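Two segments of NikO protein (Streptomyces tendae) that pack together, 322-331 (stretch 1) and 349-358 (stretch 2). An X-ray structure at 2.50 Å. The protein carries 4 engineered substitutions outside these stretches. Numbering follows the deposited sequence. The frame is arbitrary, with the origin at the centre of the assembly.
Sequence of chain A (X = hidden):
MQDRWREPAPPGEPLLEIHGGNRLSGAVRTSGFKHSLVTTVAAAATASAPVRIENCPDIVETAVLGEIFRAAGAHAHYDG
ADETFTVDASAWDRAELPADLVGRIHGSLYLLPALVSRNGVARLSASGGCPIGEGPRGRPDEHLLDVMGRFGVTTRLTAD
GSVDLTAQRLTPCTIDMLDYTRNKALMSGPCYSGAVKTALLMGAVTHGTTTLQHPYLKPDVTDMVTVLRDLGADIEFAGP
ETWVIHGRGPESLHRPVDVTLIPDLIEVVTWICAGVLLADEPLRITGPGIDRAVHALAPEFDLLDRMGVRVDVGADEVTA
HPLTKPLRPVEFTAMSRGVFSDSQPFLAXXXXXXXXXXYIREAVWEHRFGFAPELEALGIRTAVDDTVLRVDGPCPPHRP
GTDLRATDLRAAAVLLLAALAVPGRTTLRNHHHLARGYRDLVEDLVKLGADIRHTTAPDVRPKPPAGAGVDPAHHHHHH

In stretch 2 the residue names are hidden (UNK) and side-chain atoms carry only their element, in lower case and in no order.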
ATOM      1  N   PRO A 322      22.800   7.896 -13.060  1.00 15.48           N
ATOM      2  CA  PRO A 322      23.329   7.665 -11.713  1.00 17.27           C
ATOM      3  C   PRO A 322      22.824   8.715 -10.728  1.00 15.17           C
ATOM      4  O   PRO A 322      22.315   9.757 -11.143  1.00 13.53           O
ATOM      5  CB  PRO A 322      24.841   7.813 -11.902  1.00 16.41           C
ATOM      6  CG  PRO A 322      25.073   7.511 -13.341  1.00 19.82           C
ATOM      7  CD  PRO A 322      23.875   8.058 -14.053  1.00 18.18           C
ATOM      8  N   LEU A 323      22.970   8.436  -9.437  1.00 14.72           N
ATOM      9  CA  LEU A 323      22.526   9.355  -8.395  1.00 16.13           C
ATOM     10  C   LEU A 323      23.239  10.701  -8.464  1.00 18.67           C
ATOM     11  O   LEU A 323      24.454  10.766  -8.652  1.00 20.34           O
ATOM     12  CB  LEU A 323      22.733   8.734  -7.011  1.00 16.62           C
ATOM     13  CG  LEU A 323      21.795   7.589  -6.630  1.00 15.24           C
ATOM     14  CD1 LEU A 323      22.144   7.055  -5.252  1.00 15.70           C
ATOM     15  CD2 LEU A 323      20.352   8.056  -6.677  1.00 13.43           C
ATOM     16  N   THR A 324      22.469  11.773  -8.317  1.00 18.88           N
ATOM     17  CA  THR A 324      23.025  13.116  -8.229  1.00 29.65           C
ATOM     18  C   THR A 324      22.735  13.674  -6.842  1.00 28.04           C
ATOM     19  O   THR A 324      23.321  14.669  -6.419  1.00 33.92           O
ATOM     20  CB  THR A 324      22.425  14.051  -9.293  1.00 23.72           C
ATOM     21  OG1 THR A 324      20.998  14.060  -9.173  1.00 23.75           O
ATOM     22  CG2 THR A 324      22.806  13.583 -10.688  1.00 18.65           C
ATOM     23  N   LYS A 325      21.820  13.008  -6.144  1.00 25.31           N
ATOM     24  CA  LYS A 325      21.425  13.381  -4.794  1.00 29.84           C
ATOM     25  C   LYS A 325      20.629  12.222  -4.198  1.00 22.89           C
ATOM     26  O   LYS A 325      20.188  11.340  -4.935  1.00 19.30           O
ATOM     27  CB  LYS A 325      20.589  14.665  -4.819  1.00 28.47           C
ATOM     28  CG  LYS A 325      19.272  14.546  -5.561  1.00 22.82           C
ATOM     29  CD  LYS A 325      18.535  15.875  -5.564  1.00 22.30           C
ATOM     30  CE  LYS A 325      17.146  15.737  -6.161  1.00 34.67           C
ATOM     31  NZ  LYS A 325      17.186  15.259  -7.570  1.00 32.71           N
ATOM     32  N   PRO A 326      20.463  12.201  -2.864  1.00 17.75           N
ATOM     33  CA  PRO A 326      19.663  11.149  -2.228  1.00 18.10           C
ATOM     34  C   PRO A 326      18.246  11.056  -2.794  1.00 19.19           C
ATOM     35  O   PRO A 326      17.679  12.062  -3.222  1.00 15.72           O
ATOM     36  CB  PRO A 326      19.614  11.592  -0.765  1.00 22.40           C
ATOM     37  CG  PRO A 326      20.883  12.338  -0.570  1.00 25.44           C
ATOM     38  CD  PRO A 326      21.137  13.054  -1.866  1.00 21.03           C
ATOM     39  N   LEU A 327      17.691   9.849  -2.801  1.00 15.30           N
ATOM     40  CA  LEU A 327      16.349   9.626  -3.324  1.00 14.39           C
ATOM     41  C   LEU A 327      15.279   9.933  -2.282  1.00 14.91           C
ATOM     42  O   LEU A 327      15.586  10.226  -1.125  1.00 13.77           O
ATOM     43  CB  LEU A 327      16.200   8.185  -3.814  1.00 11.90           C
ATOM     44  CG  LEU A 327      17.066   7.777  -5.007  1.00 19.14           C
ATOM     45  CD1 LEU A 327      16.841   6.315  -5.360  1.00  9.16           C
ATOM     46  CD2 LEU A 327      16.783   8.672  -6.205  1.00 16.32           C
ATOM     47  N   ARG A 328      14.022   9.870  -2.704  1.00 13.78           N
ATOM     48  CA  ARG A 328      12.895  10.063  -1.801  1.00 17.79           C
ATOM     49  C   ARG A 328      12.203   8.734  -1.520  1.00 15.87           C
ATOM     50  O   ARG A 328      12.051   7.907  -2.420  1.00 11.24           O
ATOM     51  CB  ARG A 328      11.900  11.067  -2.386  1.00 16.72           C
ATOM     52  CG  ARG A 328      12.310  12.521  -2.208  1.00 23.30           C
ATOM     53  CD  ARG A 328      12.427  13.232  -3.544  1.00 37.27           C
ATOM     54  NE  ARG A 328      11.241  13.037  -4.373  1.00 46.63           N
ATOM     55  CZ  ARG A 328      11.087  13.557  -5.587  1.00 40.83           C
ATOM     56  NH1 ARG A 328       9.976  13.325  -6.274  1.00 35.63           N
ATOM     57  NH2 ARG A 328      12.043  14.308  -6.115  1.00 41.50           N
ATOM     58  N   PRO A 329      11.785   8.524  -0.264  1.00 17.87           N
ATOM     59  CA  PRO A 329      11.129   7.275   0.135  1.00  9.78           C
ATOM     60  C   PRO A 329       9.714   7.173  -0.422  1.00 14.10           C
ATOM     61  O   PRO A 329       9.076   8.192  -0.689  1.00 12.55           O
ATOM     62  CB  PRO A 329      11.089   7.380   1.661  1.00 11.25           C
ATOM     63  CG  PRO A 329      11.054   8.843   1.927  1.00 13.35           C
ATOM     64  CD  PRO A 329      11.908   9.468   0.861  1.00 11.60           C
ATOM     65  N   VAL A 330       9.236   5.945  -0.595  1.00 15.80           N
ATOM     66  CA  VAL A 330       7.893   5.703  -1.104  1.00 13.18           C
ATOM     67  C   VAL A 330       7.219   4.560  -0.355  1.00 13.34           C
ATOM     68  O   VAL A 330       7.890   3.685   0.194  1.00 11.76           O
ATOM     69  CB  VAL A 330       7.913   5.344  -2.605  1.00 12.67           C
ATOM     70  CG1 VAL A 330       8.240   6.566  -3.452  1.00 12.63           C
ATOM     71  CG2 VAL A 330       8.902   4.219  -2.867  1.00 10.36           C
ATOM     72  N   GLU A 331       5.891   4.580  -0.324  1.00 12.96           N
ATOM     73  CA  GLU A 331       5.130   3.435   0.157  1.00 14.84           C
ATOM     74  C   GLU A 331       4.202   2.959  -0.955  1.00 14.61           C
ATOM     75  O   GLU A 331       3.535   3.762  -1.610  1.00 15.96           O
ATOM     76  CB  GLU A 331       4.368   3.759   1.451  1.00 11.47           C
ATOM     77  CG  GLU A 331       3.116   4.609   1.296  1.00 16.91           C
ATOM     78  CD  GLU A 331       1.864   3.786   1.031  1.00 20.23           C
ATOM     79  OE1 GLU A 331       0.796   4.392   0.807  1.00 19.71           O
ATOM     80  OE2 GLU A 331       1.944   2.538   1.047  1.00 15.83           O
ATOM     81  N   UNK A 349      16.184  -1.984  -2.768  1.00  8.32           N
ATOM     82  CA  UNK A 349      17.587  -1.588  -2.794  1.00 12.86           C
ATOM     83  C   UNK A 349      17.718  -0.091  -3.056  1.00 13.32           C
ATOM     84  O   UNK A 349      18.563   0.579  -2.464  1.00 14.32           O
ATOM     85  c   UNK A 349      20.556  -2.203  -2.672  1.00  6.81           C
ATOM     86  c   UNK A 349      18.349  -2.381  -3.857  1.00 10.89           C
ATOM     87  c   UNK A 349      19.839  -2.066  -4.007  1.00  9.62           C
ATOM     88  c   UNK A 349      20.471  -2.968  -5.054  1.00  8.53           C
ATOM     89  N   UNK A 350      16.874   0.426  -3.945  1.00 12.10           N
ATOM     90  CA  UNK A 350      16.845   1.854  -4.231  1.00 11.69           C
ATOM     91  C   UNK A 350      16.395   2.639  -3.005  1.00 11.85           C
ATOM     92  O   UNK A 350      16.825   3.772  -2.789  1.00 11.92           O
ATOM     93  c   UNK A 350      15.273   1.873  -7.817  1.00 12.31           C
ATOM     94  c   UNK A 350      16.385   1.704  -6.794  1.00 12.98           C
ATOM     95  c   UNK A 350      17.619   2.488  -7.211  1.00 10.94           C
ATOM     96  c   UNK A 350      15.912   2.148  -5.409  1.00 10.50           C
ATOM     97  N   UNK A 351      15.529   2.026  -2.203  1.00  9.51           N
ATOM     98  CA  UNK A 351      15.027   2.650  -0.994  1.00  9.30           C
ATOM     99  C   UNK A 351      16.107   2.852   0.051  1.00 13.37           C
ATOM    100  O   UNK A 351      15.997   3.726   0.911  1.00 11.56           O
ATOM    101  N   UNK A 352      17.160   2.043  -0.027  1.00 11.21           N
ATOM    102  CA  UNK A 352      18.285   2.151   0.895  1.00 13.28           C
ATOM    103  C   UNK A 352      19.067   3.438   0.655  1.00 12.44           C
ATOM    104  O   UNK A 352      19.844   3.872   1.505  1.00  9.14           O
ATOM    105  c   UNK A 352      19.197   0.942   0.766  1.00 11.00           C
ATOM    106  N   UNK A 353      18.855   4.043  -0.509  1.00 10.79           N
ATOM    107  CA  UNK A 353      19.526   5.286  -0.866  1.00 10.32           C
ATOM    108  C   UNK A 353      18.584   6.477  -0.732  1.00 12.71           C
ATOM    109  O   UNK A 353      18.966   7.616  -1.002  1.00 15.33           O
ATOM    110  c   UNK A 353      23.362   2.475  -2.735  1.00 14.70           C
ATOM    111  c   UNK A 353      21.233   4.242  -2.445  1.00 10.37           C
ATOM    112  c   UNK A 353      22.071   1.991  -2.683  1.00 13.06           C
ATOM    113  c   UNK A 353      20.077   5.204  -2.290  1.00 10.45           C
ATOM    114  c   UNK A 353      22.542   4.704  -2.499  1.00 10.16           C
ATOM    115  c   UNK A 353      21.017   2.874  -2.542  1.00  8.88           C
ATOM    116  c   UNK A 353      23.603   3.830  -2.642  1.00 13.27           C
ATOM    117  o   UNK A 353      24.415   1.601  -2.877  1.00 13.50           O
ATOM    118  N   UNK A 354      17.352   6.209  -0.313  1.00 11.45           N
ATOM    119  CA  UNK A 354      16.372   7.264  -0.096  1.00 11.85           C
ATOM    120  C   UNK A 354      16.455   7.783   1.334  1.00 12.79           C
ATOM    121  O   UNK A 354      16.859   7.057   2.240  1.00 13.89           O
ATOM    122  c   UNK A 354      14.970   6.755  -0.394  1.00 12.04           C
ATOM    123  N   UNK A 355      16.077   9.040   1.533  1.00 18.24           N
ATOM    124  CA  UNK A 355      16.097   9.637   2.864  1.00 17.50           C
ATOM    125  C   UNK A 355      14.752   9.493   3.568  1.00 16.71           C
ATOM    126  O   UNK A 355      13.892  10.369   3.478  1.00 14.99           O
ATOM    127  c   UNK A 355      16.517  11.105   2.797  1.00 13.32           C
ATOM    128  c   UNK A 355      18.435  12.741   2.620  1.00 43.10           C
ATOM    129  o   UNK A 355      17.560  13.634   2.635  1.00 44.97           O
ATOM    130  o   UNK A 355      19.658  12.983   2.706  1.00 35.08           O
ATOM    131  c   UNK A 355      17.994  11.296   2.499  1.00 32.95           C
ATOM    132  N   UNK A 356      14.584   8.379   4.273  1.00 13.98           N
ATOM    133  CA  UNK A 356      13.343   8.096   4.964  1.00 13.41           C
ATOM    134  C   UNK A 356      12.950   6.638   4.835  1.00 14.84           C
ATOM    135  O   UNK A 356      13.669   5.851   4.219  1.00 13.55           O
ATOM    136  N   UNK A 357      11.802   6.269   5.418  1.00 16.00           N
ATOM    137  CA  UNK A 357      11.316   4.887   5.407  1.00 10.12           C
ATOM    138  C   UNK A 357      10.606   4.537   4.103  1.00  9.58           C
ATOM    139  O   UNK A 357       9.722   5.275   3.668  1.00 13.23           O
ATOM    140  c   UNK A 357      10.300   4.858   6.560  1.00  9.52           C
ATOM    141  c   UNK A 357      10.398   6.206   7.241  1.00 11.98           C
ATOM    142  c   UNK A 357      10.934   7.144   6.220  1.00  9.34           C
ATOM    143  N   UNK A 358      10.993   3.424   3.491  1.00  8.03           N
ATOM    144  CA  UNK A 358      10.280   2.904   2.331  1.00  9.29           C
ATOM    145  C   UNK A 358       9.445   1.698   2.742  1.00 10.13           C
ATOM    146  O   UNK A 358       9.971   0.723   3.275  1.00 10.71           O
ATOM    147  o   UNK A 358      11.743   3.683   0.555  1.00 11.19           O
ATOM    148  c   UNK A 358      11.241   2.503   1.195  1.00 10.59           C
ATOM    149  c   UNK A 358      10.519   1.651   0.161  1.00  8.69           C
TER

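Position 349 carries four side-chain carbons, forked at the second, and its nearest approach to stretch 1 is 9.0 Å, from its CB to Leu327 CD1, too far for contact. A four-carbon chain branching at its second atom is leucine: Leu349. Its backbone is helical (phi/psi -67/-39°).

Position 350 has the same inventory, four carbons forked at the second, again with helical angles. Its CB lies 4.3 Å from Leu327 CD1, and its backbone O is closer, 3.6 Å from the same CD1. The branching identifies Leu350.

Position 351 has no side-chain atoms, so it is Gly351. Its phi/psi of -66/-24° would suit any residue, so the missing CB is the evidence. An ideal CB here would meet nothing of stretch 1, but would be crowded at 3.0 Å by the side-chain oxygen of position 358.

Position 352 has a single carbon, its CB, 8.5 Å from Leu327 CD1 and so out of contact; it is therefore Ala352. Its N donates to Leu349 O at 3.2 Å.

Position 353 shows one carbon leading to a six-carbon ring that bears one oxygen, the signature of a phenol: Tyr353. Leu323 CD1 approaches CD2 of the ring obliquely at 3.6 Å. The backbone O of Tyr353 accepts a hydrogen bond from Leu327 N (3.1 Å, 159° at the hydrogen).

Position 354 has one carbon, hence Ala354. Its CB points toward stretch 1, 3.9 Å from Leu327 CB and 3.6 Å from Pro329 N. The residue closes a type I turn that begins at Gly351, with Ala354 N donating to Gly351 O at 3.1 Å.

Position 355 has three carbons in a row, the third carrying two oxygens. The carboxylate after two further carbons makes it Glu355. Its OE2 lies 3.6 Å from Pro326 CG.

Position 356 again lacks side-chain atoms: Gly356. Here geometry supports the assignment independently, because at phi/psi 139/-179° a CB would be jammed against the preceding carbonyl O, and an ideal CB would also clash with Pro329 CG at 2.8 Å.

Position 357 has three carbons closing a ring onto the backbone N, which defines Pro357. The CA-to-CB bond points away from stretch 1, yet the backbone O sits 3.2 Å from Pro329 CB.

Position 358 has one carbon carrying an oxygen and a carbon, so it is Thr358. Its OG1 is 3.7 Å from Pro329 CA, and CG2 is 4.3 Å from Val330 CG2.

The contact is anchored by the backbone. Leu327 N donates to Tyr353 O. Glu355 N donates to Leu327 O (3.0 Å, 160°). Together they form a single beta bridge that pairs Leu327 with Ala354, their CA atoms 4.0 Å apart. So close a pairing also brings Ala354 CA to 3.2 Å from Leu327 O, and Thr358 CA approaches Val330 O at 3.3 Å in a second CA-H...O contact. Around this bridge, Leu327 and Pro329 contribute the largest covered areas of stretch 1, within 540 Å² buried in total.

Stretch 2 349-358: LLGAYAEGPT
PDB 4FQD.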